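Local coordinates for beta-1,3-glucanosyltransferase (Rhizomucor miehei CAU432, PDB 4WTP), which belongs to glycosyl hydrolase family 17, carbohydrate-active enzymes built on a beta/alpha barrel, at residues P189-T195 with N232-A238; T224-S228 with V240-Y246. All blocks are in the same frame, centred on the assembly; numbering follows the deposited sequence.

Interaction 1. Residues P189-T195 with N232-A238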
ATOM      1  N   PRO A 189     -14.022  -1.729   1.617  1.00 11.66           N
ATOM      2  CA  PRO A 189     -15.465  -1.869   1.709  1.00 12.37           C
ATOM      3  C   PRO A 189     -16.098  -2.658   0.541  1.00 12.75           C
ATOM      4  O   PRO A 189     -17.120  -3.338   0.740  1.00 12.18           O
ATOM      5  CB  PRO A 189     -15.932  -0.420   1.775  1.00 14.36           C
ATOM      6  CG  PRO A 189     -14.833   0.255   2.569  1.00 14.65           C
ATOM      7  CD  PRO A 189     -13.570  -0.391   2.058  1.00 13.23           C
ATOM      8  N   TYR A 190     -15.534  -2.560  -0.656  1.00 11.53           N
ATOM      9  CA  TYR A 190     -16.004  -3.329  -1.777  1.00 11.23           C
ATOM     10  C   TYR A 190     -16.122  -4.815  -1.450  1.00 11.04           C
ATOM     11  O   TYR A 190     -17.105  -5.489  -1.789  1.00 11.85           O
ATOM     12  CB  TYR A 190     -15.044  -3.152  -2.975  1.00 11.75           C
ATOM     13  CG  TYR A 190     -15.529  -3.933  -4.153  1.00 11.08           C
ATOM     14  CD1 TYR A 190     -16.452  -3.354  -5.044  1.00  9.62           C
ATOM     15  CD2 TYR A 190     -15.125  -5.243  -4.402  1.00 12.73           C
ATOM     16  CE1 TYR A 190     -16.959  -4.079  -6.112  1.00 10.11           C
ATOM     17  CE2 TYR A 190     -15.628  -5.957  -5.469  1.00 12.35           C
ATOM     18  CZ  TYR A 190     -16.549  -5.377  -6.331  1.00 12.30           C
ATOM     19  OH  TYR A 190     -17.053  -6.094  -7.388  1.00 13.74           O
ATOM     20  N   TRP A 191     -15.092  -5.350  -0.812  1.00 11.72           N
ATOM     21  CA  TRP A 191     -15.094  -6.772  -0.481  1.00 11.90           C
ATOM     22  C   TRP A 191     -15.973  -7.125   0.725  1.00 12.82           C
ATOM     23  O   TRP A 191     -16.138  -8.312   1.054  1.00 14.98           O
ATOM     24  CB  TRP A 191     -13.648  -7.243  -0.239  1.00 13.82           C
ATOM     25  CG  TRP A 191     -12.781  -7.213  -1.456  1.00 14.23           C
ATOM     26  CD1 TRP A 191     -11.588  -6.532  -1.632  1.00 16.21           C
ATOM     27  CD2 TRP A 191     -13.011  -7.924  -2.691  1.00 13.33           C
ATOM     28  NE1 TRP A 191     -11.073  -6.769  -2.881  1.00 16.64           N
ATOM     29  CE2 TRP A 191     -11.886  -7.616  -3.562  1.00 13.76           C
ATOM     30  CE3 TRP A 191     -13.989  -8.780  -3.137  1.00 13.58           C
ATOM     31  CZ2 TRP A 191     -11.785  -8.148  -4.827  1.00 13.47           C
ATOM     32  CZ3 TRP A 191     -13.891  -9.304  -4.420  1.00 13.99           C
ATOM     33  CH2 TRP A 191     -12.806  -9.000  -5.248  1.00 14.39           C
ATOM     34  N   GLU A 192     -16.557  -6.108   1.343  1.00 13.66           N
ATOM     35  CA  GLU A 192     -17.503  -6.250   2.436  1.00 14.91           C
ATOM     36  C   GLU A 192     -18.936  -6.070   1.913  1.00 14.26           C
ATOM     37  O   GLU A 192     -19.901  -6.143   2.678  1.00 17.06           O
ATOM     38  CB  GLU A 192     -17.199  -5.243   3.547  1.00 16.43           C
ATOM     39  CG  GLU A 192     -15.753  -5.272   4.058  1.00 17.14           C
ATOM     40  CD  GLU A 192     -15.388  -3.977   4.800  1.00 20.63           C
ATOM     41  OE1 GLU A 192     -16.217  -3.517   5.617  1.00 21.91           O
ATOM     42  OE2 GLU A 192     -14.287  -3.381   4.582  1.00 23.47           O
ATOM     43  N   GLY A 193     -19.085  -5.812   0.612  1.00 12.76           N
ATOM     44  CA  GLY A 193     -20.428  -5.679   0.042  1.00 13.12           C
ATOM     45  C   GLY A 193     -21.113  -4.362   0.363  1.00 12.61           C
ATOM     46  O   GLY A 193     -22.340  -4.250   0.202  1.00 15.87           O
ATOM     47  N   VAL A 194     -20.353  -3.361   0.810  1.00 13.09           N
ATOM     48  CA  VAL A 194     -20.892  -2.031   1.156  1.00 13.47           C
ATOM     49  C   VAL A 194     -21.228  -1.245  -0.121  1.00 13.71           C
ATOM     50  O   VAL A 194     -20.409  -1.164  -1.046  1.00 13.04           O
ATOM     51  CB  VAL A 194     -19.894  -1.263   2.024  1.00 13.45           C
ATOM     52  CG1 VAL A 194     -20.385   0.145   2.348  1.00 14.77           C
ATOM     53  CG2 VAL A 194     -19.622  -2.053   3.314  1.00 15.67           C
ATOM     54  N   THR A 195     -22.428  -0.697  -0.183  1.00 12.70           N
ATOM     55  CA  THR A 195     -22.825   0.069  -1.368  1.00 12.20           C
ATOM     56  C   THR A 195     -21.942   1.316  -1.477  1.00 12.34           C
ATOM     57  O   THR A 195     -21.515   1.885  -0.468  1.00 12.61           O
ATOM     58  CB  THR A 195     -24.323   0.425  -1.331  1.00 15.34           C
ATOM     59  OG1 THR A 195     -24.746   0.932  -2.608  1.00 16.88           O
ATOM     60  CG2 THR A 195     -24.627   1.455  -0.238  1.00 15.97           C
ATOM     61  N   ASN A 232     -19.883  -7.269  -9.499  1.00 14.39           N
ATOM     62  CA  ASN A 232     -20.330  -6.697  -8.236  1.00 13.01           C
ATOM     63  C   ASN A 232     -19.990  -7.696  -7.115  1.00 12.34           C
ATOM     64  O   ASN A 232     -19.637  -8.855  -7.387  1.00 14.91           O
ATOM     65  CB  ASN A 232     -21.857  -6.466  -8.268  1.00 13.72           C
ATOM     66  CG  ASN A 232     -22.630  -7.770  -8.353  1.00 15.30           C
ATOM     67  OD1 ASN A 232     -22.589  -8.476  -9.369  1.00 19.07           O
ATOM     68  ND2 ASN A 232     -23.332  -8.095  -7.290  1.00 17.38           N
ATOM     69  N   PHE A 233     -20.004  -7.211  -5.897  1.00 12.19           N
ATOM     70  CA  PHE A 233     -19.862  -8.076  -4.743  1.00 11.98           C
ATOM     71  C   PHE A 233     -21.002  -7.703  -3.822  1.00 12.35           C
ATOM     72  O   PHE A 233     -20.955  -6.693  -3.113  1.00 12.57           O
ATOM     73  CB  PHE A 233     -18.499  -7.876  -4.065  1.00 12.39           C
ATOM     74  CG  PHE A 233     -18.170  -8.955  -3.078  1.00 11.62           C
ATOM     75  CD1 PHE A 233     -18.682  -8.925  -1.778  1.00 12.17           C
ATOM     76  CD2 PHE A 233     -17.336 -10.010  -3.455  1.00 13.67           C
ATOM     77  CE1 PHE A 233     -18.357  -9.932  -0.871  1.00 13.86           C
ATOM     78  CE2 PHE A 233     -16.996 -11.010  -2.554  1.00 14.49           C
ATOM     79  CZ  PHE A 233     -17.514 -10.969  -1.269  1.00 13.13           C
ATOM     80  N   GLN A 234     -22.084  -8.488  -3.889  1.00 14.03           N
ATOM     81  CA  GLN A 234     -23.342  -8.098  -3.273  1.00 16.03           C
ATOM     82  C   GLN A 234     -23.710  -6.661  -3.709  1.00 13.47           C
ATOM     83  O   GLN A 234     -23.714  -6.418  -4.909  1.00 14.24           O
ATOM     84  CB  GLN A 234     -23.306  -8.288  -1.763  1.00 18.19           C
ATOM     85  CG  GLN A 234     -23.138  -9.752  -1.371  1.00 19.61           C
ATOM     86  CD  GLN A 234     -22.437  -9.936  -0.041  1.00 24.09           C
ATOM     87  OE1 GLN A 234     -22.418  -9.033   0.798  1.00 28.24           O
ATOM     88  NE2 GLN A 234     -21.859 -11.118   0.165  1.00 26.90           N
ATOM     89  N   SER A 235     -23.891  -5.731  -2.776  1.00 13.34           N
ATOM     90  CA  SER A 235     -24.327  -4.345  -3.144  1.00 15.24           C
ATOM     91  C   SER A 235     -23.198  -3.473  -3.692  1.00 14.05           C
ATOM     92  O   SER A 235     -23.473  -2.363  -4.161  1.00 13.62           O
ATOM     93  CB  SER A 235     -24.934  -3.610  -1.957  1.00 17.06           C
ATOM     94  OG  SER A 235     -26.146  -4.214  -1.550  1.00 21.98           O
ATOM     95  N   SER A 236     -21.941  -3.921  -3.621  1.00 12.74           N
ATOM     96  CA  SER A 236     -20.796  -3.159  -4.120  1.00 10.78           C
ATOM     97  C   SER A 236     -20.709  -3.402  -5.601  1.00 10.04           C
ATOM     98  O   SER A 236     -20.419  -4.487  -6.038  1.00 11.65           O
ATOM     99  CB  SER A 236     -19.501  -3.592  -3.409  1.00 11.16           C
ATOM    100  OG  SER A 236     -19.621  -3.494  -2.031  1.00 12.36           O
ATOM    101  N   VAL A 237     -20.912  -2.350  -6.402  1.00  9.88           N
ATOM    102  CA  VAL A 237     -20.926  -2.491  -7.854  1.00  9.88           C
ATOM    103  C   VAL A 237     -19.635  -1.938  -8.448  1.00  8.47           C
ATOM    104  O   VAL A 237     -19.245  -0.803  -8.172  1.00  8.50           O
ATOM    105  CB  VAL A 237     -22.164  -1.785  -8.469  1.00  9.79           C
ATOM    106  CG1 VAL A 237     -22.135  -1.829  -9.995  1.00 11.22           C
ATOM    107  CG2 VAL A 237     -23.455  -2.374  -7.902  1.00 11.59           C
ATOM    108  N   ALA A 238     -18.982  -2.749  -9.267  1.00  8.69           N
ATOM    109  CA  ALA A 238     -17.815  -2.302 -10.002  1.00  8.63           C
ATOM    110  C   ALA A 238     -18.195  -1.482 -11.238  1.00  9.52           C
ATOM    111  O   ALA A 238     -18.913  -1.993 -12.093  1.00 10.99           O
ATOM    112  CB  ALA A 238     -16.967  -3.485 -10.410  1.00  9.45           C
TER
HETATM  113  O   HOH W   1     -17.262  -8.636  -8.661  1.00 24.96           O
HETATM  114  O   HOH W   2     -24.554  -5.940   0.150  1.00 27.92           O
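Tyr190 holds CG anti to the backbone N (chi1 -179°), Phe233 likewise, and this brings each ring across to the other segment. Trp191 is turned differently, with CG anti to its carbonyl carbon (chi1 -67°). Its CB points away from the hairpin, yet the six-membered ring comes back to meet Phe233. The two rings form an offset edge-to-face pair, planes at 85°. The Trp191 edge is directed at the Phe233 face, and Trp191 CE3 lies 3.6 Å from Phe233 CD2. Tyr190 CE2 also packs on Phe233 CB at 3.7 Å, and Tyr190 CD1 meets Ser236 CB at 3.5 Å.

Residues 232-238 form a small beta hairpin with a type II' turn from Phe233 to Ser236. Asn232 ND2 steadies the turn with a nearly straight bond to Gln234 O, on a lone pair of that carbonyl. Ser236 is buried and makes the direct hydrogen bond between the segments: its OG donates to Val194 O over 2.6 Å. The hydroxyl sits above the carbonyl plane, not on a lone pair. Gly193 has positive phi, and the place a side chain would take is filled by Gln234 OE1. Its CA makes a CH...O contact of 3.4 Å with Phe233 O.

Two waters bridge the segments. One links Tyr190 OH to Asn232 O. The other donates to Gly193 O and accepts from Ser235 N at 3.0 Å.

The contact is partly buried and lies at one end of the barrel. Residues 189-195 belong to the loop between strand 182-186 and helix 196-212, and Val194 rests on Thr202 of that helix. The hairpin of strands 232-233 and 236-237 packs against this loop and leads into helix 240-256.

Interaction 2. Residues T224-S228 with V240-Y246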
ATOM      1  N   THR A 224      -6.536   0.988   0.091  1.00  9.22           N
ATOM      2  CA  THR A 224      -7.972   0.910  -0.160  1.00  8.89           C
ATOM      3  C   THR A 224      -8.173   1.349  -1.609  1.00  8.91           C
ATOM      4  O   THR A 224      -7.331   2.056  -2.176  1.00  8.83           O
ATOM      5  CB  THR A 224      -8.805   1.787   0.783  1.00  8.85           C
ATOM      6  OG1 THR A 224     -10.165   1.376   0.656  1.00  9.60           O
ATOM      7  CG2 THR A 224      -8.730   3.269   0.398  1.00 10.64           C
ATOM      8  N   GLY A 225      -9.265   0.894  -2.207  1.00  8.62           N
ATOM      9  CA  GLY A 225      -9.562   1.198  -3.606  1.00  8.21           C
ATOM     10  C   GLY A 225     -10.875   0.549  -3.990  1.00  7.61           C
ATOM     11  O   GLY A 225     -11.528  -0.082  -3.152  1.00  9.19           O
ATOM     12  N   TRP A 226     -11.247   0.660  -5.268  1.00  7.80           N
ATOM     13  CA  TRP A 226     -12.556   0.243  -5.734  1.00  7.86           C
ATOM     14  C   TRP A 226     -12.396  -0.101  -7.205  1.00  8.41           C
ATOM     15  O   TRP A 226     -11.812   0.689  -7.979  1.00  9.20           O
ATOM     16  CB  TRP A 226     -13.577   1.381  -5.573  1.00  7.94           C
ATOM     17  CG  TRP A 226     -14.988   0.936  -5.799  1.00  7.82           C
ATOM     18  CD1 TRP A 226     -15.620   0.696  -7.023  1.00  8.03           C
ATOM     19  CD2 TRP A 226     -15.959   0.602  -4.764  1.00  8.00           C
ATOM     20  NE1 TRP A 226     -16.924   0.303  -6.789  1.00  8.12           N
ATOM     21  CE2 TRP A 226     -17.180   0.236  -5.452  1.00  8.64           C
ATOM     22  CE3 TRP A 226     -15.958   0.636  -3.379  1.00  8.93           C
ATOM     23  CZ2 TRP A 226     -18.325  -0.117  -4.768  1.00  9.64           C
ATOM     24  CZ3 TRP A 226     -17.115   0.241  -2.708  1.00 10.24           C
ATOM     25  CH2 TRP A 226     -18.278  -0.113  -3.384  1.00  9.81           C
ATOM     26  N   PRO A 227     -12.958  -1.235  -7.663  1.00  8.28           N
ATOM     27  CA  PRO A 227     -12.757  -1.658  -9.050  1.00  8.47           C
ATOM     28  C   PRO A 227     -13.706  -0.986 -10.036  1.00  8.42           C
ATOM     29  O   PRO A 227     -14.873  -0.678  -9.745  1.00  9.25           O
ATOM     30  CB  PRO A 227     -13.026  -3.170  -8.992  1.00  9.57           C
ATOM     31  CG  PRO A 227     -14.070  -3.294  -7.931  1.00  9.43           C
ATOM     32  CD  PRO A 227     -13.674  -2.258  -6.890  1.00  8.65           C
ATOM     33  N   SER A 228     -13.193  -0.752 -11.240  1.00  9.38           N
ATOM     34  CA  SER A 228     -14.024  -0.100 -12.270  1.00  9.60           C
ATOM     35  C   SER A 228     -14.825  -1.060 -13.161  1.00 10.84           C
ATOM     36  O   SER A 228     -15.647  -0.612 -13.935  1.00 12.38           O
ATOM     37  CB  SER A 228     -13.169   0.788 -13.159  1.00  9.85           C
ATOM     38  OG  SER A 228     -12.167   0.031 -13.805  1.00  9.76           O
ATOM     39  N   VAL A 240     -16.893   2.452 -13.529  1.00 10.42           N
ATOM     40  CA  VAL A 240     -15.974   3.599 -13.560  1.00 11.47           C
ATOM     41  C   VAL A 240     -16.542   4.748 -12.705  1.00 10.10           C
ATOM     42  O   VAL A 240     -15.793   5.412 -12.018  1.00 10.98           O
ATOM     43  CB  VAL A 240     -15.672   4.076 -14.997  1.00 15.07           C
ATOM     44  CG1 VAL A 240     -15.061   2.957 -15.827  1.00 15.86           C
ATOM     45  CG2 VAL A 240     -16.928   4.621 -15.658  1.00 19.65           C
ATOM     46  N   GLU A 241     -17.852   4.935 -12.732  1.00 10.63           N
ATOM     47  CA  GLU A 241     -18.447   6.014 -11.959  1.00 12.12           C
ATOM     48  C   GLU A 241     -18.225   5.743 -10.471  1.00  9.87           C
ATOM     49  O   GLU A 241     -17.982   6.670  -9.697  1.00 10.15           O
ATOM     50  CB  GLU A 241     -19.945   6.156 -12.266  1.00 15.42           C
ATOM     51  CG  GLU A 241     -20.903   5.398 -11.344  1.00 22.47           C
ATOM     52  CD  GLU A 241     -22.390   5.752 -11.536  1.00 30.33           C
ATOM     53  OE1 GLU A 241     -22.971   6.466 -10.680  1.00 32.16           O
ATOM     54  OE2 GLU A 241     -22.995   5.311 -12.541  1.00 33.33           O
ATOM     55  N   ASN A 242     -18.312   4.472 -10.062  1.00  9.61           N
ATOM     56  CA  ASN A 242     -18.137   4.106  -8.649  1.00  8.56           C
ATOM     57  C   ASN A 242     -16.689   4.209  -8.232  1.00  7.94           C
ATOM     58  O   ASN A 242     -16.403   4.678  -7.127  1.00  8.46           O
ATOM     59  CB  ASN A 242     -18.763   2.749  -8.301  1.00  8.43           C
ATOM     60  CG  ASN A 242     -20.264   2.804  -8.265  1.00  8.49           C
ATOM     61  OD1 ASN A 242     -20.883   3.878  -8.404  1.00 10.94           O
ATOM     62  ND2 ASN A 242     -20.872   1.641  -8.069  1.00  9.60           N
ATOM     63  N   GLU A 243     -15.744   3.775  -9.082  1.00  7.71           N
ATOM     64  CA  GLU A 243     -14.341   3.961  -8.737  1.00  7.73           C
ATOM     65  C   GLU A 243     -14.057   5.468  -8.583  1.00  8.21           C
ATOM     66  O   GLU A 243     -13.360   5.882  -7.675  1.00  8.57           O
ATOM     67  CB  GLU A 243     -13.371   3.326  -9.731  1.00  8.57           C
ATOM     68  CG  GLU A 243     -11.934   3.515  -9.270  1.00  8.71           C
ATOM     69  CD  GLU A 243     -10.866   2.988 -10.202  1.00  9.72           C
ATOM     70  OE1 GLU A 243     -11.148   2.592 -11.347  1.00  9.54           O
ATOM     71  OE2 GLU A 243      -9.691   3.026  -9.763  1.00 11.29           O
ATOM     72  N   ASN A 244     -14.546   6.286  -9.517  1.00  8.90           N
ATOM     73  CA  ASN A 244     -14.370   7.741  -9.462  1.00  9.13           C
ATOM     74  C   ASN A 244     -14.928   8.331  -8.173  1.00  8.89           C
ATOM     75  O   ASN A 244     -14.260   9.117  -7.513  1.00  9.15           O
ATOM     76  CB  ASN A 244     -15.060   8.365 -10.686  1.00 10.67           C
ATOM     77  CG  ASN A 244     -14.630   9.801 -10.918  1.00 12.24           C
ATOM     78  OD1 ASN A 244     -13.448  10.106 -10.912  1.00 12.95           O
ATOM     79  ND2 ASN A 244     -15.601  10.664 -11.144  1.00 16.15           N
ATOM     80  N   LYS A 245     -16.141   7.919  -7.806  1.00  8.95           N
ATOM     81  CA  LYS A 245     -16.752   8.392  -6.568  1.00  9.07           C
ATOM     82  C   LYS A 245     -15.925   7.972  -5.339  1.00  8.32           C
ATOM     83  O   LYS A 245     -15.684   8.782  -4.435  1.00  8.30           O
ATOM     84  CB  LYS A 245     -18.190   7.908  -6.459  1.00  9.61           C
ATOM     85  CG  LYS A 245     -18.810   8.220  -5.114  1.00 11.43           C
ATOM     86  CD  LYS A 245     -20.313   8.004  -5.091  1.00 12.67           C
ATOM     87  CE  LYS A 245     -20.870   8.197  -3.685  1.00 16.04           C
ATOM     88  NZ  LYS A 245     -20.430   9.417  -2.946  1.00 18.68           N
ATOM     89  N   TYR A 246     -15.501   6.708  -5.307  1.00  8.28           N
ATOM     90  CA  TYR A 246     -14.756   6.196  -4.158  1.00  7.96           C
ATOM     91  C   TYR A 246     -13.444   6.954  -4.020  1.00  8.27           C
ATOM     92  O   TYR A 246     -13.065   7.398  -2.942  1.00  8.05           O
ATOM     93  CB  TYR A 246     -14.472   4.695  -4.303  1.00  7.82           C
ATOM     94  CG  TYR A 246     -13.937   4.090  -3.009  1.00  7.22           C
ATOM     95  CD1 TYR A 246     -14.745   4.032  -1.882  1.00  8.88           C
ATOM     96  CD2 TYR A 246     -12.625   3.635  -2.907  1.00  7.90           C
ATOM     97  CE1 TYR A 246     -14.281   3.466  -0.691  1.00  8.93           C
ATOM     98  CE2 TYR A 246     -12.141   3.065  -1.727  1.00  8.49           C
ATOM     99  CZ  TYR A 246     -12.971   3.019  -0.623  1.00  8.89           C
ATOM    100  OH  TYR A 246     -12.543   2.471   0.570  1.00 10.37           O
TER
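The ring of Tyr246 carries Trp226 over one face and Thr224 at its edge. Trp226 CE3 stands 3.9 Å above the Tyr246 plane, shifted toward the rim, while Thr224 OG1 lies in that plane beside the phenol oxygen. The indole and phenol planes are inclined at 40°, so the pair is oblique. Over a face of the Trp226 indole lies Asn242 O, a carbonyl of the helix. A ring of the neighbouring loop, Tyr190, makes an edge-to-face pair with Trp226.

This is part of a beta/alpha barrel, the fold of glycosyl hydrolase family 17. Residues 224-228 continue from barrel strand 219-223, and residues 240-246 are the first turns of helix 240-256. After the hairpin 232-237 the chain enters this helix, whose first turns pack back on the loop.

Trp226 and Asn242 run side by side and point the same way, with ring and amide planes 83° apart. Asn242 CB approaches Trp226 NE1 to 3.4 Å. The polar ends of both side chains share a partner, since Trp226 NE1 and Asn242 ND2 each donate to Val237 O.

Glu243 has CG anti to the backbone N (chi1 -178°) and an extended chain. It passes the backbone of the loop, with CG 3.1 Å from Trp226 O, and OE1 comes to 3.3 Å from Ser228 CB. Lys289 forms a salt bridge with Glu243 OE1 and a hydrogen bond with Ser228 OG, so one lysine ties the helix to the loop. At the exposed margin, Val240 CG1 rests 3.9 Å from Ser228 CB.

Tyr246 is buried, and its OH donates to Thr224 OG1 over 2.6 Å; Thr224 OG1 is also hydrogen-bonded to Ala187 O.

How the interactions relate
Interaction 2 is the buried contact, with nearly all its touching residues in the interior. Interaction 1 is only partly buried and lies farther from the centre of the chain. Their segments alternate along the chain, and strand 236-237 of interaction 1 is followed by the helix of interaction 2. They meet directly through the shared Val237 carbonyl, and Val194 O packs on Trp226 CH2 at 3.3 Å. Both contacts carry one direct hydroxyl bond, to a backbone carbonyl in interaction 1 and to another hydroxyl in interaction 2. The bridging waters belong to the more exposed contact of loop and hairpin. The ring pair is edge-to-face there and oblique in the contact of loop and helix.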